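PDB 2Q74: inositol-1-monophosphatase SuhB from Mycobacterium tuberculosis, which probably hydrolyses inositol 1-phosphate to free myo-inositol and phosphate in a magnesium-dependent reaction, supplying myo-inositol to the bacterium. Local coordinates for residues Asp78-Glu83 / Trp101-Ile106; Ala118-Ile123 / Ala211-Cys216; Leu151-Thr156 / Ala244-Arg249; Leu177-Gly182 / Val205-Ser210. All coordinates share one frame; numbering follows the deposited sequence.

Interaction 1. Residues Asp78-Glu83 / Trp101-Ile106; sequences DPILGE and WVLDPI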
loop_
_atom_site.group_PDB
_atom_site.type_symbol
_atom_site.label_atom_id
_atom_site.label_comp_id
_atom_site.label_asym_id
_atom_site.label_seq_id
_atom_site.Cartn_x
_atom_site.Cartn_y
_atom_site.Cartn_z
ATOM N N ASP A 78 24.176 25.389 8.299
ATOM C CA ASP A 78 22.771 25.096 8.583
ATOM C C ASP A 78 22.581 24.001 9.624
ATOM O O ASP A 78 23.211 22.949 9.560
ATOM C CB ASP A 78 22.023 24.733 7.308
ATOM C CG ASP A 78 21.679 25.940 6.486
ATOM O OD1 ASP A 78 22.422 26.942 6.544
ATOM O OD2 ASP A 78 20.658 25.886 5.782
ATOM N N PRO A 79 21.720 24.264 10.609
ATOM C CA PRO A 79 21.335 23.260 11.586
ATOM C C PRO A 79 20.605 22.079 10.982
ATOM O O PRO A 79 19.872 22.228 10.010
ATOM C CB PRO A 79 20.394 24.028 12.518
ATOM C CG PRO A 79 20.784 25.434 12.356
ATOM C CD PRO A 79 21.118 25.568 10.927
ATOM N N ILE A 80 20.807 20.923 11.596
ATOM C CA ILE A 80 20.209 19.673 11.167
ATOM C C ILE A 80 19.487 19.049 12.353
ATOM O O ILE A 80 20.120 18.655 13.337
ATOM C CB ILE A 80 21.276 18.646 10.693
ATOM C CG1 ILE A 80 22.243 19.255 9.664
ATOM C CG2 ILE A 80 20.587 17.418 10.176
ATOM C CD1 ILE A 80 21.583 19.887 8.488
ATOM N N LEU A 81 18.164 18.966 12.262
ATOM C CA LEU A 81 17.374 18.144 13.181
ATOM C C LEU A 81 17.096 16.800 12.506
ATOM O O LEU A 81 16.275 16.697 11.590
ATOM C CB LEU A 81 16.062 18.837 13.552
ATOM C CG LEU A 81 15.051 18.013 14.369
ATOM C CD1 LEU A 81 15.585 17.650 15.745
ATOM C CD2 LEU A 81 13.734 18.753 14.497
ATOM N N GLY A 82 17.809 15.773 12.948
ATOM C CA GLY A 82 17.621 14.444 12.406
ATOM C C GLY A 82 16.646 13.634 13.227
ATOM O O GLY A 82 16.158 14.074 14.275
ATOM N N GLU A 83 16.367 12.431 12.745
ATOM C CA GLU A 83 15.628 11.452 13.530
ATOM C C GLU A 83 16.401 11.128 14.826
ATOM O O GLU A 83 15.841 10.529 15.748
ATOM C CB GLU A 83 15.396 10.197 12.676
ATOM C CG GLU A 83 14.336 9.235 13.200
ATOM C CD GLU A 83 14.579 7.800 12.745
ATOM O OE1 GLU A 83 14.920 7.579 11.550
ATOM O OE2 GLU A 83 14.428 6.898 13.602
ATOM N N TRP A 101 17.406 21.863 8.539
ATOM C CA TRP A 101 17.031 20.714 7.732
ATOM C C TRP A 101 16.484 19.627 8.629
ATOM O O TRP A 101 17.180 19.137 9.509
ATOM C CB TRP A 101 18.211 20.239 6.900
ATOM C CG TRP A 101 18.625 21.306 5.977
ATOM C CD1 TRP A 101 19.501 22.297 6.243
ATOM C CD2 TRP A 101 18.135 21.535 4.653
ATOM N NE1 TRP A 101 19.617 23.127 5.161
ATOM C CE2 TRP A 101 18.785 22.689 4.169
ATOM C CE3 TRP A 101 17.214 20.873 3.820
ATOM C CZ2 TRP A 101 18.546 23.211 2.892
ATOM C CZ3 TRP A 101 16.972 21.385 2.546
ATOM C CH2 TRP A 101 17.641 22.549 2.096
ATOM N N VAL A 102 15.212 19.294 8.423
ATOM C CA VAL A 102 14.529 18.272 9.206
ATOM C C VAL A 102 14.442 17.027 8.349
ATOM O O VAL A 102 13.894 17.076 7.245
ATOM C CB VAL A 102 13.099 18.692 9.566
ATOM C CG1 VAL A 102 12.454 17.685 10.511
ATOM C CG2 VAL A 102 13.090 20.092 10.190
ATOM N N LEU A 103 14.976 15.907 8.830
ATOM C CA LEU A 103 15.007 14.760 7.956
ATOM C C LEU A 103 14.753 13.379 8.558
ATOM O O LEU A 103 14.902 13.168 9.759
ATOM C CB LEU A 103 16.252 14.803 7.072
ATOM C CG LEU A 103 17.680 14.822 7.595
ATOM C CD1 LEU A 103 18.444 15.924 6.852
ATOM C CD2 LEU A 103 17.751 15.069 9.048
ATOM N N ASP A 104 14.284 12.479 7.692
ATOM C CA ASP A 104 14.140 11.063 7.995
ATOM C C ASP A 104 14.655 10.255 6.796
ATOM O O ASP A 104 14.048 10.264 5.714
ATOM C CB ASP A 104 12.693 10.671 8.299
ATOM C CG ASP A 104 12.585 9.270 8.908
ATOM O OD1 ASP A 104 13.612 8.567 8.954
ATOM O OD2 ASP A 104 11.492 8.862 9.348
ATOM N N PRO A 105 15.774 9.550 6.986
ATOM C CA PRO A 105 16.337 8.703 5.934
ATOM C C PRO A 105 15.430 7.553 5.482
ATOM O O PRO A 105 15.449 7.179 4.308
ATOM C CB PRO A 105 17.594 8.134 6.584
ATOM C CG PRO A 105 17.898 9.075 7.704
ATOM C CD PRO A 105 16.586 9.507 8.207
ATOM N N ILE A 106 14.679 6.974 6.412
ATOM C CA ILE A 106 13.750 5.906 6.076
ATOM C C ILE A 106 12.476 6.043 6.900
ATOM O O ILE A 106 12.431 5.637 8.070
ATOM C CB ILE A 106 14.353 4.497 6.326
ATOM C CG1 ILE A 106 15.698 4.313 5.591
ATOM C CG2 ILE A 106 13.333 3.416 5.907
ATOM C CD1 ILE A 106 16.458 3.086 6.028
#
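Parallel pairing of a short edge strand, I80-L81, with strand 100-104 carries both segments toward the probable magnesium site of the inositol monophosphatase fold, where the second strand runs into the family's D-P-I-D-G-T motif. Three backbone bonds set the register: W101 N to P79 O, L81 N to W101 O, and L103 N to L81 O, the last 3.2 Å long. W101 NE1 donates its N-H to OD2 of D78, which precedes the short strand, at 3.0 Å, on the anti side of the carboxylate. That aspartate also forms a salt bridge with R75, which suits an acid in this place. I80 puts CD1 3.7 Å from W101 CB and CG2 3.9 Å from L103 CD2, and it also packs on R68 and L71 of helix 55-74. In L103 CG stands between the backbone N and the carbonyl carbon (chi1 59°), which turns CD2 over G82 CA, and glycine presents no side chain against it. Past the strands, E83 OE1 and D104 OD1 are 3.1 Å apart, both acceptors, and D104 OD1 also takes the N-H of I106 in an Asx turn. Such converging carboxylates are consistent with a shared magnesium ion, which both residues probably bind as in related enzymes.

Interaction 2. Residues Ala118-Ile123 / Ala211-Cys216; sequences AYAVSI and AALDLC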
loop_
_atom_site.group_PDB
_atom_site.type_symbol
_atom_site.label_atom_id
_atom_site.label_comp_id
_atom_site.label_asym_id
_atom_site.label_seq_id
_atom_site.Cartn_x
_atom_site.Cartn_y
_atom_site.Cartn_z
ATOM N N ALA A 118 7.076 0.918 -0.022
ATOM C CA ALA A 118 6.415 2.066 0.478
ATOM C C ALA A 118 7.232 2.544 1.669
ATOM O O ALA A 118 6.752 2.525 2.824
ATOM C CB ALA A 118 4.995 1.700 0.897
ATOM N N TYR A 119 8.474 2.945 1.384
ATOM C CA TYR A 119 9.270 3.708 2.347
ATOM C C TYR A 119 9.859 4.901 1.645
ATOM O O TYR A 119 10.031 4.871 0.426
ATOM C CB TYR A 119 10.368 2.856 2.951
ATOM C CG TYR A 119 10.984 1.889 1.997
ATOM C CD1 TYR A 119 12.170 2.174 1.326
ATOM C CD2 TYR A 119 10.379 0.674 1.769
ATOM C CE1 TYR A 119 12.727 1.233 0.448
ATOM C CE2 TYR A 119 10.915 -0.241 0.932
ATOM C CZ TYR A 119 12.079 0.024 0.259
ATOM O OH TYR A 119 12.582 -0.969 -0.578
ATOM N N ALA A 120 10.209 5.938 2.400
ATOM C CA ALA A 120 10.612 7.208 1.781
ATOM C C ALA A 120 11.713 7.971 2.532
ATOM O O ALA A 120 11.893 7.845 3.734
ATOM C CB ALA A 120 9.412 8.076 1.636
ATOM N N VAL A 121 12.449 8.770 1.783
ATOM C CA VAL A 121 13.368 9.731 2.348
ATOM C C VAL A 121 12.609 11.068 2.381
ATOM O O VAL A 121 12.047 11.474 1.366
ATOM C CB VAL A 121 14.616 9.859 1.466
ATOM C CG1 VAL A 121 15.571 10.881 2.064
ATOM C CG2 VAL A 121 15.283 8.485 1.273
ATOM N N SER A 122 12.587 11.724 3.541
ATOM C CA SER A 122 11.916 13.016 3.712
ATOM C C SER A 122 12.927 14.078 4.132
ATOM O O SER A 122 13.641 13.877 5.111
ATOM C CB SER A 122 10.825 12.910 4.776
ATOM O OG SER A 122 10.080 14.110 4.893
ATOM N N ILE A 123 12.973 15.191 3.382
ATOM C CA ILE A 123 13.882 16.315 3.626
ATOM C C ILE A 123 13.038 17.610 3.671
ATOM O O ILE A 123 12.488 18.036 2.656
ATOM C CB ILE A 123 14.922 16.500 2.494
ATOM C CG1 ILE A 123 15.570 15.185 2.060
ATOM C CG2 ILE A 123 15.977 17.502 2.918
ATOM C CD1 ILE A 123 16.709 14.705 2.931
ATOM N N ALA A 211 3.854 7.930 6.603
ATOM C CA ALA A 211 3.180 9.198 6.725
ATOM C C ALA A 211 3.609 10.131 5.610
ATOM O O ALA A 211 2.785 10.824 5.023
ATOM C CB ALA A 211 3.469 9.813 8.085
ATOM N N ALA A 212 4.902 10.107 5.302
ATOM C CA ALA A 212 5.467 10.937 4.251
ATOM C C ALA A 212 4.785 10.644 2.907
ATOM O O ALA A 212 4.397 11.565 2.162
ATOM C CB ALA A 212 6.981 10.714 4.160
ATOM N N LEU A 213 4.627 9.358 2.616
ATOM C CA LEU A 213 4.031 8.937 1.350
ATOM C C LEU A 213 2.533 9.196 1.290
ATOM O O LEU A 213 2.015 9.439 0.206
ATOM C CB LEU A 213 4.347 7.441 1.074
ATOM C CG LEU A 213 5.805 7.151 0.703
ATOM C CD1 LEU A 213 6.071 5.618 0.567
ATOM C CD2 LEU A 213 6.204 7.890 -0.556
ATOM N N ASP A 214 1.840 9.122 2.425
ATOM C CA ASP A 214 0.411 9.410 2.488
ATOM C C ASP A 214 0.165 10.891 2.156
ATOM O O ASP A 214 -0.735 11.245 1.386
ATOM C CB ASP A 214 -0.138 9.134 3.903
ATOM C CG ASP A 214 -0.259 7.644 4.227
ATOM O OD1 ASP A 214 -0.623 6.848 3.346
ATOM O OD2 ASP A 214 -0.019 7.270 5.383
ATOM N N LEU A 215 0.949 11.764 2.759
ATOM C CA LEU A 215 0.844 13.164 2.467
ATOM C C LEU A 215 1.073 13.400 0.971
ATOM O O LEU A 215 0.382 14.196 0.343
ATOM C CB LEU A 215 1.831 13.951 3.329
ATOM C CG LEU A 215 1.420 14.024 4.817
ATOM C CD1 LEU A 215 2.580 14.413 5.708
ATOM C CD2 LEU A 215 0.219 15.048 4.976
ATOM N N CYS A 216 1.997 12.655 0.368
ATOM C CA CYS A 216 2.258 12.856 -1.071
ATOM C C CYS A 216 1.093 12.320 -1.920
ATOM O O CYS A 216 0.714 12.915 -2.948
ATOM C CB CYS A 216 3.580 12.207 -1.483
ATOM S SG CYS A 216 5.045 12.983 -0.773
#
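L213 lays CD1 over one face of the peptide that joins A118 to Y119, 3.5 Å from A118 C and 3.7 Å from Y119 N. The other flat group, the Y119 ring, takes no part in this packing: its side chain leaves the backbone away from the helix and meets F112 edge-to-face, with R30 of helix 8-33 also beside it. The two methyl branches of L213 divide the work. CG is anti to its own carbonyl carbon (chi1 -72°), and from there CD1 reaches A118, whose CB is 4.1 Å away, while CD2 comes within 3.9 Å of A120 CB. This is helix-on-sheet packing in the core of the alpha-beta sandwich, with strand 120-123 and helix 211-216 crossing at 78° and their axes 8.7 Å apart. Small residues suit so close an approach: A120 CB meets A212 CB at 4.4 Å, and S122 CB lies 4.5 Å from the same methyl. Leucine is the larger residue here, with branches long enough to reach both A118 and A120. On the same helix face A212 and C216 also touch V136 of strand 130-138, and A212 N donates to D107 OD2, an aspartate that probably binds magnesium.

Interaction 3. Residues Leu151-Thr156 / Ala244-Arg249; sequences LGAHLT and AEAGAR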
loop_
_atom_site.group_PDB
_atom_site.type_symbol
_atom_site.label_atom_id
_atom_site.label_comp_id
_atom_site.label_asym_id
_atom_site.label_seq_id
_atom_site.Cartn_x
_atom_site.Cartn_y
_atom_site.Cartn_z
ATOM N N LEU A 151 5.363 28.233 -4.727
ATOM C CA LEU A 151 5.893 27.731 -5.991
ATOM C C LEU A 151 5.175 26.489 -6.494
ATOM O O LEU A 151 5.474 26.028 -7.582
ATOM C CB LEU A 151 7.402 27.475 -5.845
ATOM C CG LEU A 151 8.204 28.768 -5.599
ATOM C CD1 LEU A 151 9.694 28.454 -5.390
ATOM C CD2 LEU A 151 7.989 29.745 -6.732
ATOM N N GLY A 152 4.230 25.955 -5.724
ATOM C CA GLY A 152 3.533 24.739 -6.117
ATOM C C GLY A 152 4.271 23.446 -5.785
ATOM O O GLY A 152 5.401 23.467 -5.315
ATOM N N ALA A 153 3.606 22.323 -6.032
ATOM C CA ALA A 153 4.129 20.980 -5.721
ATOM C C ALA A 153 4.310 20.184 -7.004
ATOM O O ALA A 153 3.412 20.165 -7.851
ATOM C CB ALA A 153 3.154 20.242 -4.826
ATOM N N HIS A 154 5.452 19.518 -7.158
ATOM C CA HIS A 154 5.677 18.690 -8.348
ATOM C C HIS A 154 6.116 17.280 -8.012
ATOM O O HIS A 154 6.649 17.028 -6.940
ATOM C CB HIS A 154 6.697 19.335 -9.285
ATOM C CG HIS A 154 6.488 20.802 -9.481
ATOM N ND1 HIS A 154 5.457 21.314 -10.236
ATOM C CD2 HIS A 154 7.165 21.870 -8.995
ATOM C CE1 HIS A 154 5.508 22.634 -10.211
ATOM N NE2 HIS A 154 6.536 22.995 -9.466
ATOM N N LEU A 155 5.844 16.369 -8.941
ATOM C CA LEU A 155 6.313 14.990 -8.909
ATOM C C LEU A 155 7.290 14.819 -10.063
ATOM O O LEU A 155 6.996 15.253 -11.187
ATOM C CB LEU A 155 5.137 14.054 -9.146
ATOM C CG LEU A 155 5.236 12.547 -8.860
ATOM C CD1 LEU A 155 4.079 11.843 -9.532
ATOM C CD2 LEU A 155 6.505 11.941 -9.312
ATOM N N THR A 156 8.448 14.210 -9.794
ATOM C CA THR A 156 9.453 13.972 -10.825
ATOM C C THR A 156 9.716 12.486 -10.988
ATOM O O THR A 156 10.058 11.805 -10.035
ATOM C CB THR A 156 10.781 14.687 -10.494
ATOM O OG1 THR A 156 10.533 16.088 -10.338
ATOM C CG2 THR A 156 11.795 14.494 -11.593
ATOM N N ALA A 244 0.008 20.828 0.892
ATOM C CA ALA A 244 -0.520 22.213 0.964
ATOM C C ALA A 244 -0.355 22.898 -0.382
ATOM O O ALA A 244 -1.292 23.439 -0.933
ATOM C CB ALA A 244 0.172 23.006 2.063
ATOM N N GLU A 245 0.831 22.815 -0.949
ATOM C CA GLU A 245 1.087 23.462 -2.231
ATOM C C GLU A 245 0.332 22.820 -3.390
ATOM O O GLU A 245 0.345 23.339 -4.515
ATOM C CB GLU A 245 2.588 23.462 -2.529
ATOM C CG GLU A 245 3.392 24.425 -1.668
ATOM C CD GLU A 245 2.993 25.862 -1.862
ATOM O OE1 GLU A 245 2.658 26.250 -3.012
ATOM O OE2 GLU A 245 3.016 26.607 -0.856
ATOM N N ALA A 246 -0.307 21.692 -3.114
ATOM C CA ALA A 246 -1.112 20.988 -4.093
ATOM C C ALA A 246 -2.574 21.376 -3.909
ATOM O O ALA A 246 -3.452 20.817 -4.566
ATOM C CB ALA A 246 -0.909 19.441 -3.942
ATOM N N GLY A 247 -2.823 22.328 -3.008
ATOM C CA GLY A 247 -4.172 22.865 -2.748
ATOM C C GLY A 247 -4.903 22.191 -1.591
ATOM O O GLY A 247 -6.046 22.523 -1.295
ATOM N N ALA A 248 -4.257 21.228 -0.941
ATOM C CA ALA A 248 -4.909 20.507 0.149
ATOM C C ALA A 248 -5.020 21.369 1.398
ATOM O O ALA A 248 -4.222 22.254 1.640
ATOM C CB ALA A 248 -4.184 19.211 0.464
ATOM N N ARG A 249 -6.044 21.086 2.181
ATOM C CA ARG A 249 -6.192 21.639 3.498
ATOM C C ARG A 249 -5.318 20.807 4.441
ATOM O O ARG A 249 -5.437 19.584 4.490
ATOM C CB ARG A 249 -7.658 21.541 3.895
ATOM C CG ARG A 249 -8.048 22.406 5.042
ATOM C CD ARG A 249 -8.329 23.835 4.621
ATOM N NE ARG A 249 -9.038 24.501 5.704
ATOM C CZ ARG A 249 -10.331 24.363 5.990
ATOM N NH1 ARG A 249 -11.101 23.579 5.255
ATOM N NH2 ARG A 249 -10.861 25.044 7.011
HETATM O O HOH W 1 0.860 22.168 -7.310
#
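At G152 the backbone takes a positive phi (83°) and passes the end of helix 233-245, its CA 4.8 Å from that of E245. A side chain at these angles would be pressed against the carbonyl oxygen of L151, and the positive phi is therefore reason enough for glycine. The helix itself ends in a Schellman motif, in which a second glycine, G247, is the first residue to leave the helical path and returns a bond from its N to A244 O. E245 does most of the reaching. Its chain folds at chi2 (-62°), bringing the carboxylate round to the backbone of G152, where OE1 accepts the N-H of G152 at 3.1 Å. The N-H comes from above the carboxylate plane, with a moderately bent bond (144°). OE2 accepts from G150 N, so the one acid holds two amide groups of the turn, a task for which a flexible glutamate is well suited. Nearer the backbone, E245 CB rests 3.7 Å from G152 C. A153 sends its methyl toward the helix end, with CB 4.0 Å from E245 CB and 4.2 Å from A246 CB; alanine allows the chains to come this near. A water joins the backbones: A153 N donates to it at 3.0 Å, and it is bonded in turn to E245 O. Strand 143-148 borders the contact through A147, which touches both A153 and E245. A246 packs on A219 of helix 211-220 and pairs through its backbone with C166, while L151 meets A9 and R12 of helix 8-33.

Interaction 4. Residues Leu177-Gly182 / Val205-Ser210; sequences LGTGFG and VRRIGS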
loop_
_atom_site.group_PDB
_atom_site.type_symbol
_atom_site.label_atom_id
_atom_site.label_comp_id
_atom_site.label_asym_id
_atom_site.label_seq_id
_atom_site.Cartn_x
_atom_site.Cartn_y
_atom_site.Cartn_z
ATOM N N LEU A 177 -9.633 7.623 2.320
ATOM C CA LEU A 177 -8.891 8.127 3.448
ATOM C C LEU A 177 -7.732 7.197 3.799
ATOM O O LEU A 177 -7.921 5.997 3.965
ATOM C CB LEU A 177 -9.816 8.244 4.644
ATOM C CG LEU A 177 -9.199 8.731 5.945
ATOM C CD1 LEU A 177 -8.888 10.236 5.893
ATOM C CD2 LEU A 177 -10.144 8.408 7.060
ATOM N N GLY A 178 -6.546 7.780 3.958
ATOM C CA GLY A 178 -5.400 7.056 4.470
ATOM C C GLY A 178 -5.203 7.315 5.953
ATOM O O GLY A 178 -5.449 8.411 6.458
ATOM N N THR A 179 -4.767 6.306 6.678
ATOM C CA THR A 179 -4.411 6.500 8.086
ATOM C C THR A 179 -3.209 5.706 8.481
ATOM O O THR A 179 -2.748 4.851 7.745
ATOM C CB THR A 179 -5.555 6.114 9.036
ATOM O OG1 THR A 179 -6.087 4.833 8.674
ATOM C CG2 THR A 179 -6.632 7.132 8.939
ATOM N N GLY A 180 -2.696 6.030 9.653
ATOM C CA GLY A 180 -1.633 5.269 10.265
ATOM C C GLY A 180 -1.793 5.278 11.763
ATOM O O GLY A 180 -2.654 5.978 12.311
ATOM N N PHE A 181 -0.987 4.448 12.414
ATOM C CA PHE A 181 -0.875 4.433 13.865
ATOM C C PHE A 181 0.399 5.188 14.176
ATOM O O PHE A 181 1.478 4.823 13.693
ATOM C CB PHE A 181 -0.816 2.998 14.387
ATOM C CG PHE A 181 -2.122 2.246 14.257
ATOM C CD1 PHE A 181 -2.149 0.956 13.746
ATOM C CD2 PHE A 181 -3.321 2.829 14.650
ATOM C CE1 PHE A 181 -3.343 0.265 13.635
ATOM C CE2 PHE A 181 -4.512 2.140 14.541
ATOM C CZ PHE A 181 -4.520 0.854 14.038
ATOM N N GLY A 182 0.253 6.267 14.943
ATOM C CA GLY A 182 1.347 7.186 15.220
ATOM C C GLY A 182 2.001 6.891 16.551
ATOM O O GLY A 182 1.336 6.432 17.484
ATOM N N VAL A 205 -10.818 2.980 3.168
ATOM C CA VAL A 205 -9.668 3.369 3.976
ATOM C C VAL A 205 -8.421 2.684 3.428
ATOM O O VAL A 205 -8.500 1.570 2.932
ATOM C CB VAL A 205 -9.913 2.989 5.487
ATOM C CG1 VAL A 205 -8.744 3.350 6.373
ATOM C CG2 VAL A 205 -11.157 3.671 5.994
ATOM N N ARG A 206 -7.288 3.365 3.515
ATOM C CA ARG A 206 -5.997 2.808 3.141
ATOM C C ARG A 206 -5.010 2.933 4.319
ATOM O O ARG A 206 -4.981 3.969 5.000
ATOM C CB ARG A 206 -5.440 3.540 1.905
ATOM C CG ARG A 206 -6.094 3.202 0.535
ATOM C CD ARG A 206 -5.958 1.699 0.128
ATOM N NE ARG A 206 -7.288 1.081 0.010
ATOM C CZ ARG A 206 -7.941 0.865 -1.134
ATOM N NH1 ARG A 206 -7.387 1.159 -2.294
ATOM N NH2 ARG A 206 -9.145 0.322 -1.125
ATOM N N ARG A 207 -4.226 1.876 4.565
ATOM C CA ARG A 207 -3.190 1.899 5.601
ATOM C C ARG A 207 -1.911 1.335 5.039
ATOM O O ARG A 207 -1.703 0.113 5.006
ATOM C CB ARG A 207 -3.671 1.133 6.834
ATOM C CG ARG A 207 -2.632 0.769 7.948
ATOM C CD ARG A 207 -2.273 1.947 8.830
ATOM N NE ARG A 207 -3.046 2.208 10.074
ATOM C CZ ARG A 207 -4.295 1.826 10.387
ATOM N NH1 ARG A 207 -5.052 1.060 9.606
ATOM N NH2 ARG A 207 -4.801 2.218 11.554
ATOM N N ILE A 208 -1.018 2.229 4.675
ATOM C CA ILE A 208 0.128 1.924 3.838
ATOM C C ILE A 208 1.465 1.813 4.577
ATOM O O ILE A 208 2.357 1.123 4.105
ATOM C CB ILE A 208 0.192 2.959 2.699
ATOM C CG1 ILE A 208 -0.929 2.661 1.702
ATOM C CG2 ILE A 208 1.564 2.994 1.975
ATOM C CD1 ILE A 208 -1.080 3.737 0.661
ATOM N N GLY A 209 1.610 2.452 5.725
ATOM C CA GLY A 209 2.812 2.357 6.543
ATOM C C GLY A 209 3.826 3.482 6.369
ATOM O O GLY A 209 4.993 3.304 6.791
ATOM N N SER A 210 3.423 4.624 5.771
ATOM C CA SER A 210 4.337 5.759 5.615
ATOM C C SER A 210 3.646 7.134 5.570
ATOM O O SER A 210 2.945 7.476 4.627
ATOM C CB SER A 210 5.217 5.586 4.376
ATOM O OG SER A 210 6.022 6.754 4.182
#
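L177 O accepts the N-H of R206 at 2.7 Å, and R206 O in turn takes T179 N at 2.9 Å, so R206 is held through both its amide and its carbonyl. These bonds pair strands 176-181 and 204-206 in parallel, the two ends of a beta-alpha-beta crossover through helix 188-198. L177 and V205 share one sheet face; V205 CG1 reaches 3.8 Å from T179 OG1. Beyond the pairing R207 takes over. Its chain, bent at chi2 (77°) and chi3 (91°), runs past T179 O and beside the backbone of G180, NE 3.4 Å from G180 CA. The guanidinium, tilted 41° to the ring, stands over one face of F181 in a cation-pi contact, CZ 3.9 Å from the ring centroid. T179 OG1 sits over the opposite guanidinium face. R206 probably binds substrate; its NE donates to V205 O at 3.2 Å, and NH2 forms a salt bridge with D204. F181 also packs on V199 of the second subunit. R207 packs on its counterpart in that subunit; the ring face could offset part of the cost of burying a cation there.

Interactions 1 and 2 share a sheet and touch directly: D104 O lies 3.0 Å from S122 N, a probable hydrogen bond between neighbouring strands; the centres of the two interactions are about 14 Å apart. Interaction 4 leads straight into the helix of interaction 2, about 12 Å away between centres, and A118 CB meets I208 CG2 at 3.8 Å. D107 is tied to both, accepting from A212 N and weakly bonded to S210 OG, so helix 211-220 starts beside the probable magnesium site to which interaction 1 contributes E83, D104 and I106. R206 of interaction 4, a probable substrate-binding residue, lies far from this site, near N111 of the second subunit, and may serve that subunit's pocket. Interaction 3 is remote, its centre about 21 Å from that of interaction 1.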